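Hypothetical protein NE0471 (Nitrosomonas europaea, PDB 2AUW) is of unknown function but may bind DNA, its C-terminal part being a bundle of helices that includes a probable helix-turn-helix. Local coordinates at residues 96-99 with 100-103; 106-109 with 110-113; 117-120 with 121-125; 133-136 with 137-140. All coordinates share one frame; numbering follows the deposited sequence. Where two conformers were deposited one is given.

Interaction 1: residues 96-99 with 100-103; sequences GDWM and HRNN
Trp98 O receives two N-H groups from Asn102, four residues on. The side-chain amide makes the stronger bond, Asn102 ND2 to Trp98 O at 2.8 Å with an N-H...O angle of 152°, and the backbone Asn102 N adds a weak one at 3.3 Å. Asn102 turns CG beside its own backbone N (chi1 -67°), which folds the amide back over the last turn of helix 92-101. The same ND2 then lies over one face of the Trp98 indole, 3.5 Å from Trp98 CD1. Arg101 reaches the indole from another direction, with Arg101 NH1 at the ring edge, in its plane, 4.0 Å from Trp98 CD1. Guanidinium and indole stand almost perpendicular, and one guanidinium face rests on the main chain, with Trp98 CA 3.8 Å above its centre. Just beyond, Asn103 takes a positive phi as the C-prime residue of a Schellman motif: Asn103 N bonds to His100 O, and Leu104 N to Met99 O. Glu142 of helix 132-144 gathers the polar ends through OE2, in a salt bridge with Arg101 NE and a hydrogen bond from Asn102 ND2. With Trp98 O and Glu142 OE2 both accepting, both hydrogens of ND2 are probably used, which would hold the amide in this orientation. Arg101 probably stabilises the charge of Glu142, a polar tie between the helix end and helix 132-144.

Interaction 2: residues 106-109 with 110-113; sequences LTTA and AEAL
The Glu111 carboxylate, in one of its two modelled conformers, has the Thr107 methyl lying over one face: Thr107 CG2 is 3.6 Å from both Glu111 OE1 and Glu111 OE2. Thr107 O is on that same face, 3.6 Å from Glu111 CD, while Thr108 CG2 comes to Glu111 OE1 from nearer the edge, at 4.0 Å. This is an i to i+4 pairing on helix 106-113, the first helix of a probable helix-turn-helix whose second helix is 117-124. Thr107 and Glu111 run alongside and point the same way, because Thr107 sets CG2 anti to its backbone N (OG1 at chi1 -63°) and the Glu111 chain extends beyond CG. The contact is methyl against carboxylate; since it holds for one conformer of Glu111, it is doubtful as a constant feature. The threonine hydroxyls are engaged separately: Thr107 OG1 with Arg117 NE of the next helix, and Thr108 OG1 with Ser105 N just before the helix begins. Another face of the helix is apolar: Ala109 and Ala110 bear on Val120, and Leu106 also touches Pro44 of the second subunit. Successive backbone bonds hold the turns together, the shortest of them Ala112 N to Thr108 O at 2.8 Å. At the far end Leu113 N bonds to Ala109 O at 3.0 Å, and Leu113 CG lies 3.5 Å from that same oxygen.

Interaction 3: residues 117-120 with 121-125; sequences RRMV and SYYRT
Arg118 lies alongside Tyr122, both side chains pointing the same way, with Tyr122 CE2 over one face of the guanidinium and 3.8 Å from Arg118 NE. The two planes are 41° apart, so this is an inclined contact and not a parallel stack. It is an i to i+4 pair on helix 117-124, the second helix of a probable helix-turn-helix and so, by position, the candidate recognition helix. One residue further round, Met119 and Tyr123 make a Met-aromatic contact: the selenium of this selenomethionine, Met119 SE, is 4.7 Å from the ring centroid of Tyr123, oblique to it, and 4.0 Å from Tyr123 OH. A bend at chi2 (-76°) brings the Met119 selenium to the ring. Its carbonyl sits over a face of the same ring, with Met119 O 3.2 Å from Tyr123 CD1, while also accepting the backbone N-H of Tyr123.

In the next shell, the second subunit is likely to position the arginines: Arg118 NH1 donates to its Arg41 O, and Arg117 NH2 makes a salt bridge with its Asp45. Its Pro44 packs against Arg117, Arg118 and Ser121. Within the chain, His127 stacks on Tyr122, Ile130 and Pro131 pack on Tyr123, and Arg124 leads away from these rings to Glu5 and Asn4 near the N-terminus. The helix closes at Ser121 O, which accepts two bonds from one residue: Thr125 N at 2.9 Å and, from its side chain, Thr125 OG1 at 2.8 Å.

Interaction 4: residues 133-136 with 137-140; sequences TIWL and ACLG
Trp135 swings its indole along the helix by placing CG anti to the backbone N (chi1 -174°), and Leu139, one turn on, holds CG beside its own N (chi1 -64°); the two side chains thereby meet. Leu139 CG sits over one face of the indole in a CH-pi contact, 4.2 Å from the centroid of the Trp135 five-membered ring. The leucine branches divide the ring between them: Leu139 CD1 comes to 3.5 Å from Trp135 NE1, and Leu139 CD2 to 3.9 Å from Trp135 CZ2. Cys138 touches the six-membered end obliquely, with Cys138 CB 3.7 Å from Trp135 CE3 and Cys138 SG close by in a sulfur-aromatic contact. Regular backbone bonds underlie the packing, the shortest being Gly140 N to Leu136 O at 2.8 Å.

Leu136 and Leu139 lie on the exposed part of helix 132-144, whereas Cys138 is buried and faces the other helices. There it packs on Phe95 and Trp98 of helix 92-101 and, together with Ala137, on Leu113 of helix 106-113. Trp135 reaches across to Met94 and Arg101 of helix 92-101 and to Val90 in the loop before it.

How the interactions relate
The four contacts come in series along the chain, one on each of helices 92-101, 106-113, 117-124 and 132-144, and their centres lie about 10 to 14 Å apart. All touch one another, so together they describe one compact helical bundle, separate from the antiparallel three-stranded sheet nearer the N-terminus. Interaction 1, for example, touches the others through Trp98, which meets Leu113 and Cys138, and Met99, which meets Val120. Interactions 2 and 3, the closest centres, belong to the probable helix-turn-helix, where Ala110 CB packs against Arg117. Only these two reach the second subunit, so any DNA binding through this motif would have to be reconciled with that interface.

Interaction 1: residues 96-99 with 100-103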
ATOM      1  N   GLY B  96     -14.790   8.844   5.333  1.00 24.14           N
ATOM      2  CA  GLY B  96     -14.526   9.154   3.914  1.00 25.21           C
ATOM      3  C   GLY B  96     -15.366  10.314   3.380  1.00 25.70           C
ATOM      4  O   GLY B  96     -14.857  11.156   2.628  1.00 27.17           O
ATOM      5  N   ASP B  97     -16.629  10.386   3.786  1.00 26.43           N
ATOM      6  CA  ASP B  97     -17.516  11.510   3.435  1.00 26.85           C
ATOM      7  C   ASP B  97     -16.981  12.831   4.001  1.00 27.61           C
ATOM      8  O   ASP B  97     -16.988  13.851   3.309  1.00 27.50           O
ATOM      9  CB  ASP B  97     -18.927  11.278   3.975  1.00 27.99           C
ATOM     10  CG  ASP B  97     -19.710  10.222   3.190  1.00 28.42           C
ATOM     11  OD1 ASP B  97     -19.210   9.702   2.171  1.00 32.52           O
ATOM     12  OD2 ASP B  97     -20.840   9.920   3.607  1.00 32.51           O
ATOM     13  N   TRP B  98     -16.507  12.808   5.254  1.00 25.94           N
ATOM     14  CA  TRP B  98     -15.857  13.972   5.854  1.00 25.84           C
ATOM     15  C   TRP B  98     -14.628  14.437   5.072  1.00 26.27           C
ATOM     16  O   TRP B  98     -14.454  15.634   4.858  1.00 26.60           O
ATOM     17  CB  TRP B  98     -15.521  13.719   7.339  1.00 24.28           C
ATOM     18  CG  TRP B  98     -14.626  14.747   7.960  1.00 24.55           C
ATOM     19  CD1 TRP B  98     -14.991  15.944   8.517  1.00 23.47           C
ATOM     20  CD2 TRP B  98     -13.207  14.638   8.136  1.00 23.38           C
ATOM     21  NE1 TRP B  98     -13.871  16.602   8.996  1.00 25.93           N
ATOM     22  CE2 TRP B  98     -12.769  15.816   8.778  1.00 23.49           C
ATOM     23  CE3 TRP B  98     -12.261  13.647   7.802  1.00 22.61           C
ATOM     24  CZ2 TRP B  98     -11.428  16.040   9.096  1.00 24.29           C
ATOM     25  CZ3 TRP B  98     -10.909  13.875   8.111  1.00 22.55           C
ATOM     26  CH2 TRP B  98     -10.517  15.070   8.741  1.00 25.21           C
HETATM   27  N   MSE B  99     -13.788  13.502   4.632  1.00 26.83           N
HETATM   28  CA  MSE B  99     -12.654  13.847   3.768  1.00 28.80           C
HETATM   29  C   MSE B  99     -13.118  14.443   2.425  1.00 29.53           C
HETATM   30  O   MSE B  99     -12.650  15.518   1.997  1.00 28.83           O
HETATM   31  CB  MSE B  99     -11.774  12.620   3.504  1.00 28.19           C
HETATM   32  CG  MSE B  99     -11.008  12.089   4.744  1.00 28.49           C
HETATM   33 SE   MSE B  99      -9.883  10.558   4.238  0.84 32.97          SE
HETATM   34  CE  MSE B  99     -11.110   9.730   3.115  1.00 38.61           C
ATOM     35  N   HIS B 100     -14.043  13.743   1.783  1.00 29.65           N
ATOM     36  CA  HIS B 100     -14.560  14.156   0.488  1.00 31.81           C
ATOM     37  C   HIS B 100     -15.165  15.566   0.512  1.00 31.86           C
ATOM     38  O   HIS B 100     -14.758  16.441  -0.273  1.00 32.28           O
ATOM     39  CB  HIS B 100     -15.546  13.136  -0.094  1.00 31.58           C
ATOM     40  CG  HIS B 100     -15.839  13.383  -1.546  1.00 36.36           C
ATOM     41  ND1 HIS B 100     -16.991  14.006  -1.979  1.00 40.05           N
ATOM     42  CD2 HIS B 100     -15.095  13.157  -2.657  1.00 38.56           C
ATOM     43  CE1 HIS B 100     -16.960  14.124  -3.297  1.00 39.45           C
ATOM     44  NE2 HIS B 100     -15.816  13.625  -3.732  1.00 39.58           N
ATOM     45  N   ARG B 101     -16.096  15.805   1.425  1.00 32.43           N
ATOM     46  CA  ARG B 101     -16.805  17.080   1.451  1.00 33.94           C
ATOM     47  C   ARG B 101     -15.880  18.228   1.859  1.00 34.75           C
ATOM     48  O   ARG B 101     -16.210  19.408   1.652  1.00 35.93           O
ATOM     49  CB  ARG B 101     -18.022  17.017   2.365  1.00 33.38           C
ATOM     50  CG  ARG B 101     -17.711  16.798   3.847  1.00 33.06           C
ATOM     51  CD  ARG B 101     -19.008  16.660   4.618  1.00 33.09           C
ATOM     52  NE  ARG B 101     -18.799  16.604   6.059  1.00 32.62           N
ATOM     53  CZ  ARG B 101     -19.164  15.590   6.829  1.00 31.86           C
ATOM     54  NH1 ARG B 101     -18.929  15.636   8.124  1.00 32.38           N
ATOM     55  NH2 ARG B 101     -19.776  14.547   6.303  1.00 34.87           N
ATOM     56  N   ASN B 102     -14.731  17.894   2.443  1.00 34.27           N
ATOM     57  CA  ASN B 102     -13.740  18.913   2.758  1.00 34.32           C
ATOM     58  C   ASN B 102     -12.544  18.931   1.843  1.00 34.16           C
ATOM     59  O   ASN B 102     -11.567  19.625   2.119  1.00 35.09           O
ATOM     60  CB  ASN B 102     -13.315  18.831   4.222  1.00 33.74           C
ATOM     61  CG  ASN B 102     -14.430  19.188   5.136  1.00 34.06           C
ATOM     62  OD1 ASN B 102     -14.838  20.340   5.197  1.00 34.55           O
ATOM     63  ND2 ASN B 102     -14.968  18.203   5.826  1.00 32.38           N
ATOM     64  N   ASN B 103     -12.631  18.182   0.743  0.60 34.51           N
ATOM     65  CA  ASN B 103     -11.549  18.030  -0.241  0.60 34.52           C
ATOM     66  C   ASN B 103     -10.174  17.672   0.324  0.60 34.49           C
ATOM     67  O   ASN B 103      -9.130  18.146  -0.157  0.60 33.94           O
ATOM     68  CB  ASN B 103     -11.460  19.263  -1.155  0.60 35.53           C
ATOM     69  CG  ASN B 103     -12.203  19.067  -2.433  0.60 35.91           C
ATOM     70  OD1 ASN B 103     -13.309  19.569  -2.606  0.60 36.84           O
ATOM     71  ND2 ASN B 103     -11.615  18.301  -3.335  0.60 39.73           N
TER

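Interaction 2: residues 106-109 with 110-113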
ATOM      1  N   LEU B 106      -4.926  12.286   2.255  1.00 28.70           N
ATOM      2  CA  LEU B 106      -4.255  11.683   3.411  1.00 28.91           C
ATOM      3  C   LEU B 106      -3.435  12.736   4.175  1.00 29.46           C
ATOM      4  O   LEU B 106      -3.500  12.805   5.403  1.00 28.49           O
ATOM      5  CB  LEU B 106      -3.339  10.534   2.993  1.00 29.32           C
ATOM      6  CG  LEU B 106      -3.978   9.254   2.442  1.00 27.51           C
ATOM      7  CD1 LEU B 106      -2.894   8.194   2.279  1.00 25.86           C
ATOM      8  CD2 LEU B 106      -5.143   8.723   3.337  1.00 25.39           C
ATOM      9  N   THR B 107      -2.677  13.552   3.431  1.00 29.45           N
ATOM     10  CA  THR B 107      -1.862  14.623   4.029  1.00 28.99           C
ATOM     11  C   THR B 107      -2.680  15.652   4.790  1.00 28.34           C
ATOM     12  O   THR B 107      -2.423  15.873   5.963  1.00 28.45           O
ATOM     13  CB  THR B 107      -0.954  15.323   2.964  1.00 30.04           C
ATOM     14  OG1 THR B 107      -0.039  14.357   2.442  1.00 28.55           O
ATOM     15  CG2 THR B 107      -0.157  16.460   3.605  1.00 31.28           C
ATOM     16  N   THR B 108      -3.661  16.269   4.127  1.00 28.87           N
ATOM     17  CA  THR B 108      -4.406  17.375   4.719  1.00 28.87           C
ATOM     18  C   THR B 108      -5.361  16.849   5.820  1.00 29.22           C
ATOM     19  O   THR B 108      -5.575  17.536   6.834  1.00 28.90           O
ATOM     20  CB  THR B 108      -5.120  18.259   3.660  1.00 29.18           C
ATOM     21  OG1 THR B 108      -5.925  17.452   2.804  1.00 29.16           O
ATOM     22  CG2 THR B 108      -4.085  19.018   2.786  1.00 30.40           C
ATOM     23  N   ALA B 109      -5.873  15.623   5.663  1.00 27.96           N
ATOM     24  CA  ALA B 109      -6.679  15.023   6.754  1.00 28.23           C
ATOM     25  C   ALA B 109      -5.814  14.742   7.982  1.00 28.12           C
ATOM     26  O   ALA B 109      -6.216  15.020   9.101  1.00 27.11           O
ATOM     27  CB  ALA B 109      -7.415  13.743   6.300  1.00 27.36           C
ATOM     28  N   ALA B 110      -4.614  14.211   7.765  1.00 28.31           N
ATOM     29  CA  ALA B 110      -3.691  13.950   8.884  1.00 28.94           C
ATOM     30  C   ALA B 110      -3.338  15.249   9.611  1.00 28.79           C
ATOM     31  O   ALA B 110      -3.392  15.310  10.852  1.00 28.14           O
ATOM     32  CB  ALA B 110      -2.419  13.229   8.394  1.00 28.48           C
ATOM     33  N   GLU B 111      -3.004  16.278   8.837  0.60 28.86           N
ATOM     34  CA  GLU B 111      -2.710  17.597   9.391  0.60 29.18           C
ATOM     35  C   GLU B 111      -3.900  18.178  10.140  0.60 29.14           C
ATOM     36  O   GLU B 111      -3.741  18.694  11.252  0.60 29.10           O
ATOM     37  CB  GLU B 111      -2.225  18.551   8.287  0.60 29.51           C
ATOM     38  CG  GLU B 111      -0.811  18.189   7.825  0.60 30.60           C
ATOM     39  CD  GLU B 111      -0.407  18.762   6.476  0.60 32.63           C
ATOM     40  OE1 GLU B 111      -1.273  19.218   5.693  0.60 32.83           O
ATOM     41  OE2 GLU B 111       0.806  18.733   6.195  0.60 32.09           O
ATOM     42  N   ALA B 112      -5.083  18.070   9.536  1.00 28.82           N
ATOM     43  CA  ALA B 112      -6.320  18.528  10.132  1.00 28.66           C
ATOM     44  C   ALA B 112      -6.522  17.959  11.524  1.00 28.57           C
ATOM     45  O   ALA B 112      -6.775  18.713  12.449  1.00 28.47           O
ATOM     46  CB  ALA B 112      -7.497  18.163   9.250  1.00 29.48           C
ATOM     47  N   LEU B 113      -6.392  16.635  11.663  1.00 27.97           N
ATOM     48  CA  LEU B 113      -6.737  15.933  12.909  1.00 27.49           C
ATOM     49  C   LEU B 113      -5.573  15.825  13.891  1.00 27.76           C
ATOM     50  O   LEU B 113      -5.772  15.507  15.079  1.00 27.98           O
ATOM     51  CB  LEU B 113      -7.214  14.500  12.607  1.00 26.98           C
ATOM     52  CG  LEU B 113      -8.474  14.367  11.733  1.00 26.90           C
ATOM     53  CD1 LEU B 113      -8.607  12.944  11.114  1.00 25.04           C
ATOM     54  CD2 LEU B 113      -9.705  14.800  12.527  1.00 27.53           C
TER

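Interaction 3: residues 117-120 with 121-125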
ATOM      1  N   ARG B 117      -0.615  10.036   8.561  1.00 27.48           N
ATOM      2  CA  ARG B 117      -1.238   9.709   7.282  1.00 27.48           C
ATOM      3  C   ARG B 117      -1.627   8.240   7.250  1.00 27.87           C
ATOM      4  O   ARG B 117      -2.677   7.896   6.692  1.00 26.62           O
ATOM      5  CB  ARG B 117      -0.309   9.993   6.103  1.00 28.66           C
ATOM      6  CG  ARG B 117       0.069  11.433   5.940  1.00 28.77           C
ATOM      7  CD  ARG B 117       1.106  11.531   4.820  1.00 31.96           C
ATOM      8  NE  ARG B 117       0.520  11.613   3.480  1.00 30.06           N
ATOM      9  CZ  ARG B 117       0.507  10.627   2.584  1.00 30.55           C
ATOM     10  NH1 ARG B 117       1.011   9.437   2.877  1.00 29.18           N
ATOM     11  NH2 ARG B 117      -0.000  10.841   1.370  1.00 29.68           N
ATOM     12  N   ARG B 118      -0.796   7.383   7.859  1.00 26.83           N
ATOM     13  CA  ARG B 118      -1.111   5.974   7.916  1.00 27.99           C
ATOM     14  C   ARG B 118      -2.433   5.738   8.645  1.00 26.48           C
ATOM     15  O   ARG B 118      -3.244   4.933   8.193  1.00 25.58           O
ATOM     16  CB  ARG B 118       0.008   5.160   8.594  1.00 27.23           C
ATOM     17  CG  ARG B 118      -0.310   3.659   8.750  1.00 31.13           C
ATOM     18  CD  ARG B 118       0.810   2.959   9.525  1.00 33.84           C
ATOM     19  NE  ARG B 118       0.955   1.514   9.266  1.00 43.16           N
ATOM     20  CZ  ARG B 118       1.332   0.989   8.103  1.00 44.90           C
ATOM     21  NH1 ARG B 118       1.459  -0.329   7.963  1.00 45.89           N
ATOM     22  NH2 ARG B 118       1.554   1.777   7.060  1.00 49.37           N
HETATM   23  N   MSE B 119      -2.627   6.430   9.768  1.00 25.26           N
HETATM   24  CA  MSE B 119      -3.842   6.222  10.566  1.00 26.49           C
HETATM   25  C   MSE B 119      -5.079   6.724   9.823  1.00 24.73           C
HETATM   26  O   MSE B 119      -6.138   6.105   9.885  1.00 24.63           O
HETATM   27  CB  MSE B 119      -3.726   6.876  11.936  1.00 27.59           C
HETATM   28  CG  MSE B 119      -2.972   5.997  12.915  1.00 33.01           C
HETATM   29 SE   MSE B 119      -4.239   4.592  13.448  0.86 43.02          SE
HETATM   30  CE  MSE B 119      -3.741   4.606  15.404  1.00 39.85           C
ATOM     31  N   VAL B 120      -4.953   7.856   9.147  1.00 24.68           N
ATOM     32  CA  VAL B 120      -6.006   8.314   8.241  1.00 24.34           C
ATOM     33  C   VAL B 120      -6.391   7.214   7.240  1.00 24.48           C
ATOM     34  O   VAL B 120      -7.567   6.921   7.061  1.00 24.36           O
ATOM     35  CB  VAL B 120      -5.619   9.629   7.513  1.00 24.35           C
ATOM     36  CG1 VAL B 120      -6.685  10.036   6.463  1.00 25.47           C
ATOM     37  CG2 VAL B 120      -5.410  10.759   8.544  1.00 24.09           C
ATOM     38  N   SER B 121      -5.400   6.648   6.557  1.00 24.40           N
ATOM     39  CA  SER B 121      -5.635   5.535   5.643  1.00 24.21           C
ATOM     40  C   SER B 121      -6.307   4.326   6.324  1.00 23.25           C
ATOM     41  O   SER B 121      -7.256   3.765   5.803  1.00 23.16           O
ATOM     42  CB  SER B 121      -4.320   5.093   5.021  1.00 24.20           C
ATOM     43  OG  SER B 121      -4.538   4.022   4.130  1.00 24.50           O
ATOM     44  N   TYR B 122      -5.831   3.942   7.498  1.00 23.27           N
ATOM     45  CA  TYR B 122      -6.434   2.796   8.205  1.00 24.53           C
ATOM     46  C   TYR B 122      -7.919   2.986   8.489  1.00 24.16           C
ATOM     47  O   TYR B 122      -8.718   2.066   8.274  1.00 23.21           O
ATOM     48  CB  TYR B 122      -5.659   2.458   9.485  1.00 26.87           C
ATOM     49  CG  TYR B 122      -4.569   1.411   9.243  1.00 28.83           C
ATOM     50  CD1 TYR B 122      -4.590   0.188   9.917  1.00 30.95           C
ATOM     51  CD2 TYR B 122      -3.553   1.626   8.310  1.00 31.38           C
ATOM     52  CE1 TYR B 122      -3.618  -0.787   9.702  1.00 32.64           C
ATOM     53  CE2 TYR B 122      -2.541   0.654   8.097  1.00 31.98           C
ATOM     54  CZ  TYR B 122      -2.589  -0.548   8.795  1.00 32.53           C
ATOM     55  OH  TYR B 122      -1.621  -1.525   8.605  1.00 33.11           O
ATOM     56  N   TYR B 123      -8.262   4.191   8.936  1.00 23.77           N
ATOM     57  CA  TYR B 123      -9.659   4.570   9.199  1.00 24.64           C
ATOM     58  C   TYR B 123     -10.478   4.610   7.911  1.00 24.43           C
ATOM     59  O   TYR B 123     -11.603   4.102   7.862  1.00 24.36           O
ATOM     60  CB  TYR B 123      -9.730   5.924   9.899  1.00 25.06           C
ATOM     61  CG  TYR B 123      -9.130   5.993  11.296  1.00 24.54           C
ATOM     62  CD1 TYR B 123      -8.506   7.162  11.744  1.00 23.39           C
ATOM     63  CD2 TYR B 123      -9.200   4.903  12.186  1.00 26.29           C
ATOM     64  CE1 TYR B 123      -7.954   7.255  13.056  1.00 24.34           C
ATOM     65  CE2 TYR B 123      -8.652   4.992  13.474  1.00 24.00           C
ATOM     66  CZ  TYR B 123      -8.026   6.155  13.898  1.00 26.20           C
ATOM     67  OH  TYR B 123      -7.469   6.223  15.172  1.00 25.59           O
ATOM     68  N   ARG B 124      -9.903   5.225   6.876  1.00 24.55           N
ATOM     69  CA  ARG B 124     -10.563   5.386   5.585  1.00 25.76           C
ATOM     70  C   ARG B 124     -10.925   4.026   4.958  1.00 24.30           C
ATOM     71  O   ARG B 124     -11.947   3.898   4.297  1.00 24.33           O
ATOM     72  CB  ARG B 124      -9.600   6.138   4.636  1.00 25.25           C
ATOM     73  CG  ARG B 124     -10.212   6.714   3.393  1.00 29.91           C
ATOM     74  CD  ARG B 124      -9.130   7.269   2.465  1.00 30.21           C
ATOM     75  NE  ARG B 124      -8.538   6.259   1.573  1.00 38.61           N
ATOM     76  CZ  ARG B 124      -9.058   5.860   0.403  1.00 40.94           C
ATOM     77  NH1 ARG B 124      -8.424   4.948  -0.325  1.00 42.58           N
ATOM     78  NH2 ARG B 124     -10.204   6.362  -0.051  1.00 41.52           N
ATOM     79  N   THR B 125     -10.018   3.048   5.103  1.00 23.58           N
ATOM     80  CA  THR B 125     -10.105   1.760   4.410  1.00 22.83           C
ATOM     81  C   THR B 125     -10.724   0.665   5.310  1.00 22.62           C
ATOM     82  O   THR B 125     -10.756  -0.496   4.933  1.00 22.92           O
ATOM     83  CB  THR B 125      -8.744   1.323   3.941  1.00 23.78           C
ATOM     84  OG1 THR B 125      -7.885   1.172   5.082  1.00 26.47           O
ATOM     85  CG2 THR B 125      -8.159   2.352   2.964  1.00 21.43           C
TER

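Interaction 4: residues 133-136 with 137-140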
ATOM      1  N   THR B 133     -13.503   9.534  19.748  1.00 25.91           N
ATOM      2  CA  THR B 133     -12.645  10.734  19.859  1.00 26.05           C
ATOM      3  C   THR B 133     -12.230  11.305  18.465  1.00 25.00           C
ATOM      4  O   THR B 133     -12.213  12.522  18.245  1.00 25.11           O
ATOM      5  CB  THR B 133     -11.379  10.421  20.674  1.00 25.76           C
ATOM      6  OG1 THR B 133     -11.713   9.615  21.828  1.00 26.89           O
ATOM      7  CG2 THR B 133     -10.725  11.692  21.115  1.00 25.46           C
ATOM      8  N   ILE B 134     -11.910  10.410  17.531  1.00 24.27           N
ATOM      9  CA  ILE B 134     -11.472  10.808  16.188  1.00 23.20           C
ATOM     10  C   ILE B 134     -12.628  11.444  15.434  1.00 23.62           C
ATOM     11  O   ILE B 134     -12.470  12.516  14.841  1.00 22.52           O
ATOM     12  CB  ILE B 134     -10.858   9.595  15.405  1.00 23.19           C
ATOM     13  CG1 ILE B 134      -9.460   9.264  15.962  1.00 23.67           C
ATOM     14  CG2 ILE B 134     -10.797   9.871  13.866  1.00 23.87           C
ATOM     15  CD1 ILE B 134      -8.462  10.440  15.835  1.00 25.73           C
ATOM     16  N   TRP B 135     -13.804  10.802  15.459  1.00 23.06           N
ATOM     17  CA  TRP B 135     -14.965  11.396  14.798  1.00 23.34           C
ATOM     18  C   TRP B 135     -15.379  12.765  15.372  1.00 23.78           C
ATOM     19  O   TRP B 135     -15.679  13.696  14.626  1.00 23.74           O
ATOM     20  CB  TRP B 135     -16.143  10.417  14.732  1.00 21.91           C
ATOM     21  CG  TRP B 135     -17.278  10.975  13.927  1.00 22.82           C
ATOM     22  CD1 TRP B 135     -18.543  11.268  14.375  1.00 22.36           C
ATOM     23  CD2 TRP B 135     -17.236  11.373  12.550  1.00 21.52           C
ATOM     24  NE1 TRP B 135     -19.284  11.817  13.355  1.00 21.12           N
ATOM     25  CE2 TRP B 135     -18.517  11.872  12.221  1.00 22.72           C
ATOM     26  CE3 TRP B 135     -16.246  11.329  11.551  1.00 21.89           C
ATOM     27  CZ2 TRP B 135     -18.837  12.331  10.942  1.00 22.63           C
ATOM     28  CZ3 TRP B 135     -16.565  11.802  10.270  1.00 22.13           C
ATOM     29  CH2 TRP B 135     -17.862  12.283   9.981  1.00 22.55           C
ATOM     30  N   LEU B 136     -15.362  12.902  16.695  1.00 23.80           N
ATOM     31  CA  LEU B 136     -15.599  14.205  17.302  1.00 23.63           C
ATOM     32  C   LEU B 136     -14.570  15.237  16.794  1.00 24.06           C
ATOM     33  O   LEU B 136     -14.929  16.380  16.496  1.00 24.09           O
ATOM     34  CB  LEU B 136     -15.563  14.078  18.831  1.00 23.67           C
ATOM     35  CG  LEU B 136     -16.724  13.313  19.503  1.00 24.02           C
ATOM     36  CD1 LEU B 136     -16.417  13.171  20.987  1.00 24.35           C
ATOM     37  CD2 LEU B 136     -18.044  14.054  19.328  1.00 23.96           C
ATOM     38  N   ALA B 137     -13.306  14.818  16.667  1.00 23.72           N
ATOM     39  CA  ALA B 137     -12.257  15.673  16.104  1.00 23.32           C
ATOM     40  C   ALA B 137     -12.556  16.089  14.672  1.00 24.04           C
ATOM     41  O   ALA B 137     -12.349  17.264  14.346  1.00 24.74           O
ATOM     42  CB  ALA B 137     -10.863  15.021  16.179  1.00 23.55           C
ATOM     43  N   CYS B 138     -13.050  15.161  13.839  1.00 23.93           N
ATOM     44  CA  CYS B 138     -13.467  15.505  12.457  1.00 24.57           C
ATOM     45  C   CYS B 138     -14.501  16.628  12.473  1.00 25.28           C
ATOM     46  O   CYS B 138     -14.333  17.631  11.773  1.00 24.81           O
ATOM     47  CB  CYS B 138     -13.991  14.292  11.663  1.00 24.05           C
ATOM     48  SG  CYS B 138     -12.783  12.948  11.447  1.00 25.05           S
ATOM     49  N   LEU B 139     -15.524  16.473  13.319  1.00 26.18           N
ATOM     50  CA  LEU B 139     -16.608  17.446  13.432  1.00 28.04           C
ATOM     51  C   LEU B 139     -16.136  18.783  14.024  1.00 28.18           C
ATOM     52  O   LEU B 139     -16.557  19.847  13.576  1.00 28.89           O
ATOM     53  CB  LEU B 139     -17.798  16.867  14.223  1.00 28.01           C
ATOM     54  CG  LEU B 139     -18.504  15.667  13.578  1.00 29.67           C
ATOM     55  CD1 LEU B 139     -19.642  15.147  14.455  1.00 29.26           C
ATOM     56  CD2 LEU B 139     -18.992  15.999  12.181  1.00 29.95           C
ATOM     57  N   GLY B 140     -15.237  18.734  14.999  1.00 28.96           N
ATOM     58  CA  GLY B 140     -14.660  19.942  15.575  1.00 29.00           C
ATOM     59  C   GLY B 140     -13.813  20.716  14.590  1.00 29.90           C
ATOM     60  O   GLY B 140     -13.876  21.950  14.543  1.00 29.24           O
TER